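HAD family phosphatase (Pseudomonas syringae pv. tomato, PDB 2ODA) is of unsettled biochemical function but belongs to a Pseudomonas-specific subfamily of the haloacid dehalogenase (HAD) superfamily, and is probably related to phosphatases and phosphonoacetaldehyde hydrolase. Local coordinates at residues L17-A22 / T67-P72; S143-L148 / Q155-A160; V169-D174 / E180-D185. One frame throughout, in Å; residues are numbered along the deposited sequence.

In the fold
The three contacts follow one another along the chain and are spread over the HAD core and its six-stranded parallel sheet, with centres about 19 to 21 Å apart. Contact 1 joins the loop after helix 13-17 to the end of helix 63-69, while contact 3, on the opposite side of the chain's centre, sets helix 179-191 against the edge strand 171-173. Contact 2 pairs helices 142-147 and 150-167, which lie in the connection between strands 127-131 and 171-173. It touches both others: Phe20 of contact 1 packs on Trp145, and Arg157 packs on Asp174 of segment 169-174. Helix 142-147 thereby packs on the loop after helix 13-17, and helix 150-167 just beyond strand 171-173.

Contact 1 of 3, residues L17-A22 / T67-P72; sequences LVDFGA and TPLAAP
With chi1 at -67°, Val18 sets CG1 anti to its carbonyl carbon and CG2 between its backbone N and carbonyl carbon, which places CG1 beside Pro72 and CG2 beside Leu69. The segment 17-22 belongs to the region after the first strand of the HAD fold, where helix 13-17 and the following loop probably correspond to the squiggle and flap of HAD proteins. Residues 67-72 form the end of helix 63-69 and the turn leaving it. The two Val18 methyls straddle the Leu69 carbonyl oxygen, CG1 and CG2 each lying 3.7 Å from Leu69 O. Beyond it, the Val18 and Leu69 side chains cross obliquely, with Val18 CG2 4.1 Å from Leu69 CD2. The same CD2 also lies 4.2 Å from Asp19 CB, so one leucine methyl serves two neighbouring residues. In Asp19, CG anti to the backbone N (chi1 -171°) carries the carboxylate to its partners: OD2 hydrogen-bonds with Ser14 OG and Ala24 N, and OD1 with Gln23 N. The type II turn from Asp19 to Ala22 is closed by Ala22 N donating to Asp19 O at 2.9 Å. Leu13 and Ser14 of helix 13-17 also touch Leu69. At the other end Val18 and Pro72 meet tip to tip, and the packing is tight, with Val18 CG1 only 3.4 Å from Pro72 CG.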
loop_
_atom_site.group_PDB
_atom_site.type_symbol
_atom_site.label_atom_id
_atom_site.label_comp_id
_atom_site.label_asym_id
_atom_site.label_seq_id
_atom_site.Cartn_x
_atom_site.Cartn_y
_atom_site.Cartn_z
ATOM N N LEU B 17 14.826 -16.002 5.774
ATOM C CA LEU B 17 14.309 -17.367 5.940
ATOM C C LEU B 17 15.434 -18.403 5.817
ATOM O O LEU B 17 15.506 -19.353 6.582
ATOM C CB LEU B 17 13.226 -17.653 4.889
ATOM C CG LEU B 17 11.919 -16.854 5.058
ATOM C CD1 LEU B 17 11.066 -16.989 3.789
ATOM C CD2 LEU B 17 11.185 -17.373 6.298
ATOM N N VAL B 18 16.303 -18.203 4.831
ATOM C CA VAL B 18 17.344 -19.163 4.516
ATOM C C VAL B 18 18.618 -18.350 4.288
ATOM O O VAL B 18 18.589 -17.120 4.371
ATOM C CB VAL B 18 17.005 -19.982 3.219
ATOM C CG1 VAL B 18 15.780 -20.910 3.408
ATOM C CG2 VAL B 18 16.771 -19.053 2.028
ATOM N N ASP B 19 19.719 -19.025 3.969
ATOM C CA ASP B 19 20.935 -18.340 3.503
ATOM C C ASP B 19 21.500 -17.325 4.512
ATOM O O ASP B 19 21.674 -16.127 4.210
ATOM C CB ASP B 19 20.721 -17.712 2.101
ATOM C CG ASP B 19 22.020 -17.182 1.503
ATOM O OD1 ASP B 19 23.097 -17.657 1.914
ATOM O OD2 ASP B 19 21.958 -16.299 0.644
ATOM N N PHE B 20 21.762 -17.800 5.721
ATOM C CA PHE B 20 22.329 -16.947 6.778
ATOM C C PHE B 20 23.564 -16.221 6.234
ATOM O O PHE B 20 24.470 -16.864 5.672
ATOM C CB PHE B 20 22.718 -17.841 7.959
ATOM C CG PHE B 20 23.194 -17.102 9.178
ATOM C CD1 PHE B 20 22.322 -16.859 10.241
ATOM C CD2 PHE B 20 24.512 -16.683 9.281
ATOM C CE1 PHE B 20 22.763 -16.212 11.407
ATOM C CE2 PHE B 20 24.967 -15.983 10.445
ATOM C CZ PHE B 20 24.071 -15.755 11.506
ATOM N N GLY B 21 23.598 -14.896 6.403
ATOM C CA GLY B 21 24.697 -14.091 5.877
ATOM C C GLY B 21 24.631 -13.724 4.405
ATOM O O GLY B 21 25.618 -13.210 3.865
ATOM N N ALA B 22 23.474 -13.960 3.773
ATOM C CA ALA B 22 23.194 -13.577 2.361
ATOM C C ALA B 22 24.301 -14.035 1.415
ATOM O O ALA B 22 24.806 -13.260 0.586
ATOM C CB ALA B 22 22.977 -12.030 2.227
ATOM N N THR B 67 14.978 -19.741 -6.752
ATOM C CA THR B 67 14.142 -20.943 -6.862
ATOM C C THR B 67 14.665 -22.082 -5.971
ATOM O O THR B 67 13.899 -22.615 -5.161
ATOM C CB THR B 67 13.872 -21.357 -8.356
ATOM O OG1 THR B 67 13.029 -20.362 -8.954
ATOM C CG2 THR B 67 13.173 -22.714 -8.454
ATOM N N PRO B 68 15.963 -22.454 -6.106
ATOM C CA PRO B 68 16.543 -23.456 -5.196
ATOM C C PRO B 68 16.512 -22.998 -3.728
ATOM O O PRO B 68 16.247 -23.820 -2.825
ATOM C CB PRO B 68 17.996 -23.598 -5.700
ATOM C CG PRO B 68 17.957 -23.139 -7.110
ATOM C CD PRO B 68 16.936 -22.027 -7.125
ATOM N N LEU B 69 16.783 -21.714 -3.475
ATOM C CA LEU B 69 16.699 -21.183 -2.097
ATOM C C LEU B 69 15.338 -21.375 -1.425
ATOM O O LEU B 69 15.273 -21.538 -0.200
ATOM C CB LEU B 69 17.049 -19.676 -2.040
ATOM C CG LEU B 69 18.521 -19.299 -2.101
ATOM C CD1 LEU B 69 18.659 -17.788 -1.905
ATOM C CD2 LEU B 69 19.293 -20.071 -1.007
ATOM N N ALA B 70 14.255 -21.327 -2.213
ATOM C CA ALA B 70 12.908 -21.428 -1.653
ATOM C C ALA B 70 12.469 -22.880 -1.353
ATOM O O ALA B 70 11.386 -23.104 -0.793
ATOM C CB ALA B 70 11.869 -20.694 -2.543
ATOM N N ALA B 71 13.324 -23.849 -1.693
ATOM C CA ALA B 71 13.025 -25.272 -1.443
ATOM C C ALA B 71 12.429 -25.589 -0.055
ATOM O O ALA B 71 11.396 -26.273 0.007
ATOM C CB ALA B 71 14.233 -26.168 -1.759
ATOM N N PRO B 72 13.051 -25.107 1.054
ATOM C CA PRO B 72 12.470 -25.450 2.351
ATOM C C PRO B 72 11.143 -24.770 2.746
ATOM O O PRO B 72 10.591 -25.120 3.785
ATOM C CB PRO B 72 13.582 -25.065 3.341
ATOM C CG PRO B 72 14.254 -23.914 2.673
ATOM C CD PRO B 72 14.311 -24.351 1.228
#

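Contact 2 of 3, residues S143-L148 / Q155-A160; sequences SQWQAL and QRRAQA
Trp145 and Arg156 bury the most surface here, and Leu148 comes next. All three lie in the connection between the parallel neighbours 127-131 and 171-173, a beta-alpha-beta crossover of the Rossmann-like HAD core in which the short helix 142-147 precedes the long helix 150-167. The Trp145 side chain, CG anti to the backbone N (chi1 -173°), carries the six-membered part of the indole across to the second helix. There CZ3 lies 3.9 Å from Arg156 CB, and the two side chains slide past each other in opposite directions. The ring thus meets the aliphatic root of the arginine, whose charged end lies elsewhere; the indole and guanidinium planes are 78° apart. Arg157 comes to the rim of the same ring: its CG sits near the indole plane, 4.1 Å from Trp145 CZ2. The charge of Arg157 is met by a salt bridge from NH2 to Glu154. Trp145 is tied further into the fold by an edge-to-face meeting with Phe20, and its backbone O accepts a hydrogen bond from Arg153 NH1. Arg156 runs extended from CG to NE, passing Leu148 obliquely, with Leu148 CD1 3.8 Å from Arg156 CD. Its NH1 donates to the backbone O of Glu152, which helps fix the rotation of the group. Over one guanidinium face, above its centre, Leu148 CD2 lies 4.2 Å from the plane of the Arg156 group.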
loop_
_atom_site.group_PDB
_atom_site.type_symbol
_atom_site.label_atom_id
_atom_site.label_comp_id
_atom_site.label_asym_id
_atom_site.label_seq_id
_atom_site.Cartn_x
_atom_site.Cartn_y
_atom_site.Cartn_z
ATOM N N SER B 143 29.442 -20.671 9.285
ATOM C CA SER B 143 30.770 -21.033 9.797
ATOM C C SER B 143 31.560 -19.800 10.279
ATOM O O SER B 143 32.203 -19.840 11.343
ATOM C CB SER B 143 31.567 -21.858 8.774
ATOM O OG SER B 143 31.857 -21.109 7.597
ATOM N N GLN B 144 31.475 -18.703 9.525
ATOM C CA GLN B 144 32.165 -17.463 9.889
ATOM C C GLN B 144 31.567 -16.838 11.159
ATOM O O GLN B 144 32.307 -16.377 12.053
ATOM C CB GLN B 144 32.109 -16.451 8.742
ATOM C CG GLN B 144 32.933 -16.862 7.519
ATOM C CD GLN B 144 32.728 -15.923 6.355
ATOM O OE1 GLN B 144 31.603 -15.478 6.086
ATOM N NE2 GLN B 144 33.821 -15.606 5.650
ATOM N N TRP B 145 30.234 -16.813 11.217
ATOM C CA TRP B 145 29.506 -16.327 12.387
ATOM C C TRP B 145 29.865 -17.140 13.626
ATOM O O TRP B 145 30.090 -16.581 14.704
ATOM C CB TRP B 145 27.999 -16.376 12.127
ATOM C CG TRP B 145 27.131 -15.736 13.210
ATOM C CD1 TRP B 145 26.339 -16.388 14.121
ATOM C CD2 TRP B 145 26.932 -14.329 13.436
ATOM N NE1 TRP B 145 25.679 -15.467 14.916
ATOM C CE2 TRP B 145 26.016 -14.201 14.506
ATOM C CE3 TRP B 145 27.451 -13.156 12.831
ATOM C CZ2 TRP B 145 25.610 -12.947 15.004
ATOM C CZ3 TRP B 145 27.052 -11.921 13.324
ATOM C CH2 TRP B 145 26.143 -11.826 14.405
ATOM N N GLN B 146 29.912 -18.458 13.466
ATOM C CA GLN B 146 30.238 -19.344 14.581
ATOM C C GLN B 146 31.704 -19.270 15.006
ATOM O O GLN B 146 32.008 -19.548 16.157
ATOM C CB GLN B 146 29.830 -20.786 14.251
ATOM C CG GLN B 146 28.301 -21.020 14.451
ATOM C CD GLN B 146 27.702 -22.069 13.511
ATOM O OE1 GLN B 146 28.366 -23.035 13.132
ATOM N NE2 GLN B 146 26.435 -21.879 13.138
ATOM N N ALA B 147 32.600 -18.894 14.091
ATOM C CA ALA B 147 34.042 -18.739 14.397
ATOM C C ALA B 147 34.373 -17.483 15.200
ATOM O O ALA B 147 35.456 -17.368 15.795
ATOM C CB ALA B 147 34.871 -18.772 13.110
ATOM N N LEU B 148 33.442 -16.531 15.240
ATOM C CA LEU B 148 33.628 -15.322 16.068
ATOM C C LEU B 148 33.555 -15.743 17.520
ATOM O O LEU B 148 33.150 -16.862 17.806
ATOM C CB LEU B 148 32.506 -14.320 15.816
ATOM C CG LEU B 148 32.309 -13.796 14.395
ATOM C CD1 LEU B 148 31.053 -12.953 14.353
ATOM C CD2 LEU B 148 33.512 -12.978 13.896
ATOM N N GLN B 155 28.696 -7.531 19.324
ATOM C CA GLN B 155 29.034 -6.262 18.674
ATOM C C GLN B 155 28.333 -6.133 17.307
ATOM O O GLN B 155 27.760 -5.099 17.010
ATOM C CB GLN B 155 30.562 -6.072 18.555
ATOM C CG GLN B 155 30.964 -4.656 18.172
ATOM C CD GLN B 155 32.456 -4.351 18.403
ATOM O OE1 GLN B 155 33.258 -5.246 18.651
ATOM N NE2 GLN B 155 32.824 -3.081 18.306
ATOM N N ARG B 156 28.376 -7.188 16.497
ATOM C CA ARG B 156 27.775 -7.151 15.156
ATOM C C ARG B 156 26.242 -7.048 15.169
ATOM O O ARG B 156 25.676 -6.340 14.332
ATOM C CB ARG B 156 28.264 -8.340 14.304
ATOM C CG ARG B 156 29.717 -8.095 13.818
ATOM C CD ARG B 156 30.389 -9.363 13.283
ATOM N NE ARG B 156 31.778 -9.095 12.831
ATOM C CZ ARG B 156 32.795 -8.834 13.651
ATOM N NH1 ARG B 156 32.613 -8.771 14.967
ATOM N NH2 ARG B 156 34.001 -8.604 13.157
ATOM N N ARG B 157 25.599 -7.755 16.099
ATOM C CA ARG B 157 24.157 -7.648 16.308
ATOM C C ARG B 157 23.772 -6.228 16.720
ATOM O O ARG B 157 22.848 -5.651 16.158
ATOM C CB ARG B 157 23.702 -8.590 17.417
ATOM C CG ARG B 157 23.528 -10.047 17.019
ATOM C CD ARG B 157 22.653 -10.771 18.077
ATOM N NE ARG B 157 23.251 -10.758 19.424
ATOM C CZ ARG B 157 24.098 -11.678 19.884
ATOM N NH1 ARG B 157 24.436 -12.724 19.120
ATOM N NH2 ARG B 157 24.596 -11.554 21.118
ATOM N N ALA B 158 24.484 -5.671 17.699
ATOM C CA ALA B 158 24.228 -4.313 18.148
ATOM C C ALA B 158 24.401 -3.276 17.016
ATOM O O ALA B 158 23.596 -2.359 16.879
ATOM C CB ALA B 158 25.106 -3.977 19.375
ATOM N N GLN B 159 25.438 -3.435 16.187
ATOM C CA GLN B 159 25.656 -2.520 15.053
ATOM C C GLN B 159 24.525 -2.598 14.028
ATOM O O GLN B 159 23.995 -1.557 13.612
ATOM C CB GLN B 159 27.009 -2.766 14.374
ATOM C CG GLN B 159 28.129 -2.229 15.214
ATOM C CD GLN B 159 29.508 -2.739 14.818
ATOM O OE1 GLN B 159 29.653 -3.672 14.006
ATOM N NE2 GLN B 159 30.530 -2.141 15.414
ATOM N N ALA B 160 24.173 -3.817 13.625
ATOM C CA ALA B 160 23.026 -4.058 12.714
ATOM C C ALA B 160 21.704 -3.527 13.268
ATOM O O ALA B 160 20.912 -2.951 12.517
ATOM C CB ALA B 160 22.883 -5.550 12.405
#

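Contact 3 of 3, residues V169-D174 / E180-D185; sequences VHSVID and ESCLAD
No ring, amide or carboxylate lies between Ser171, Ile173 and Cys182, which meet only through tetrahedral carbons and sulfur; the nearby flat group, the His170 imidazole, instead meets the Trp127 ring with the planes at about 60°. Cys182 is the residue most covered by this contact. Its SG, anti to the backbone N (chi1 179°), lies against the strand, 3.7 Å from Ser171 CB. Ile173, two residues along and on the same side of the strand, turns CG2 to the cysteine, 3.7 Å from Cys182 CB and 3.8 Å from Cys182 SG. The sulfur thus touches both strand residues. In the HAD alpha/beta core this is the packing of the C-terminal helix 179-191 on the outermost strand 171-173 of the parallel sheet, and Ile129 of the adjacent strand also touches Cys182. Val172 points away and packs on Thr161 and Leu164 of helix 150-167, so the strand is held between two helices. A water bridges the polar groups beside the apolar contact: it lies 2.8 Å from Ser171 OG and donates to Cys182 O, also at 2.8 Å.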
loop_
_atom_site.group_PDB
_atom_site.type_symbol
_atom_site.label_atom_id
_atom_site.label_comp_id
_atom_site.label_asym_id
_atom_site.label_seq_id
_atom_site.Cartn_x
_atom_site.Cartn_y
_atom_site.Cartn_z
ATOM N N VAL B 169 12.814 1.113 11.124
ATOM C CA VAL B 169 12.220 -0.209 11.396
ATOM C C VAL B 169 11.560 -0.219 12.780
ATOM O O VAL B 169 12.056 0.416 13.711
ATOM C CB VAL B 169 13.302 -1.306 11.281
ATOM C CG1 VAL B 169 12.837 -2.664 11.823
ATOM C CG2 VAL B 169 13.797 -1.411 9.849
ATOM N N HIS B 170 10.459 -0.966 12.916
ATOM C CA HIS B 170 9.602 -0.899 14.088
ATOM C C HIS B 170 10.070 -1.736 15.291
ATOM O O HIS B 170 9.858 -1.349 16.455
ATOM C CB HIS B 170 8.181 -1.275 13.663
ATOM C CG HIS B 170 7.587 -0.306 12.689
ATOM N ND1 HIS B 170 7.555 -0.538 11.331
ATOM C CD2 HIS B 170 7.071 0.931 12.873
ATOM C CE1 HIS B 170 7.005 0.501 10.723
ATOM N NE2 HIS B 170 6.703 1.407 11.637
ATOM N N SER B 171 10.679 -2.890 15.011
ATOM C CA SER B 171 11.223 -3.769 16.048
ATOM C C SER B 171 12.389 -4.526 15.435
ATOM O O SER B 171 12.354 -4.844 14.259
ATOM C CB SER B 171 10.176 -4.807 16.528
ATOM O OG SER B 171 9.010 -4.190 17.047
ATOM N N VAL B 172 13.416 -4.801 16.246
ATOM C CA VAL B 172 14.534 -5.637 15.816
ATOM C C VAL B 172 14.713 -6.813 16.769
ATOM O O VAL B 172 14.689 -6.650 17.996
ATOM C CB VAL B 172 15.895 -4.844 15.719
ATOM C CG1 VAL B 172 17.017 -5.759 15.200
ATOM C CG2 VAL B 172 15.772 -3.618 14.773
ATOM N N ILE B 173 14.910 -7.992 16.185
ATOM C CA ILE B 173 15.104 -9.233 16.909
ATOM C C ILE B 173 16.333 -9.976 16.375
ATOM O O ILE B 173 16.787 -9.729 15.255
ATOM C CB ILE B 173 13.840 -10.162 16.838
ATOM C CG1 ILE B 173 13.424 -10.426 15.369
ATOM C CG2 ILE B 173 12.699 -9.517 17.674
ATOM C CD1 ILE B 173 12.280 -11.458 15.172
ATOM N N ASP B 174 16.843 -10.896 17.186
ATOM C CA ASP B 174 18.117 -11.564 16.886
ATOM C C ASP B 174 17.952 -12.646 15.816
ATOM O O ASP B 174 18.899 -12.948 15.078
ATOM C CB ASP B 174 18.646 -12.249 18.133
ATOM C CG ASP B 174 19.239 -11.290 19.160
ATOM O OD1 ASP B 174 19.336 -10.059 18.934
ATOM O OD2 ASP B 174 19.610 -11.828 20.234
ATOM N N GLU B 180 7.505 -14.779 17.153
ATOM C CA GLU B 180 6.179 -14.870 17.775
ATOM C C GLU B 180 5.988 -13.793 18.838
ATOM O O GLU B 180 4.992 -13.049 18.816
ATOM C CB GLU B 180 5.976 -16.286 18.350
ATOM C CG GLU B 180 4.540 -16.723 18.579
ATOM C CD GLU B 180 4.310 -18.227 18.286
ATOM O OE1 GLU B 180 3.160 -18.573 18.000
ATOM O OE2 GLU B 180 5.262 -19.052 18.312
ATOM N N SER B 181 6.959 -13.683 19.738
ATOM C CA SER B 181 6.964 -12.666 20.787
ATOM C C SER B 181 7.056 -11.252 20.221
ATOM O O SER B 181 6.450 -10.327 20.748
ATOM C CB SER B 181 8.157 -12.881 21.710
ATOM O OG SER B 181 7.923 -14.018 22.494
ATOM N N CYS B 182 7.821 -11.097 19.146
ATOM C CA CYS B 182 7.958 -9.787 18.504
ATOM C C CYS B 182 6.611 -9.310 17.945
ATOM O O CYS B 182 6.187 -8.153 18.191
ATOM C CB CYS B 182 9.008 -9.888 17.383
ATOM S SG CYS B 182 9.280 -8.389 16.484
ATOM N N LEU B 183 5.938 -10.211 17.224
ATOM C CA LEU B 183 4.592 -9.946 16.688
ATOM C C LEU B 183 3.598 -9.643 17.790
ATOM O O LEU B 183 2.806 -8.721 17.647
ATOM C CB LEU B 183 4.084 -11.099 15.815
ATOM C CG LEU B 183 4.790 -11.303 14.462
ATOM C CD1 LEU B 183 4.424 -12.664 13.867
ATOM C CD2 LEU B 183 4.424 -10.186 13.491
ATOM N N ALA B 184 3.644 -10.401 18.888
ATOM C CA ALA B 184 2.716 -10.157 20.013
ATOM C C ALA B 184 2.892 -8.746 20.573
ATOM O O ALA B 184 1.906 -8.073 20.912
ATOM C CB ALA B 184 2.882 -11.231 21.121
ATOM N N ASP B 185 4.141 -8.276 20.647
ATOM C CA ASP B 185 4.388 -6.923 21.166
ATOM C C ASP B 185 3.939 -5.840 20.171
ATOM O O ASP B 185 3.441 -4.790 20.580
ATOM C CB ASP B 185 5.851 -6.749 21.601
ATOM C CG ASP B 185 5.994 -5.770 22.746
ATOM O OD1 ASP B 185 5.270 -5.941 23.766
ATOM O OD2 ASP B 185 6.773 -4.807 22.596
HETATM O O HOH W 1 8.008 -6.108 18.783
#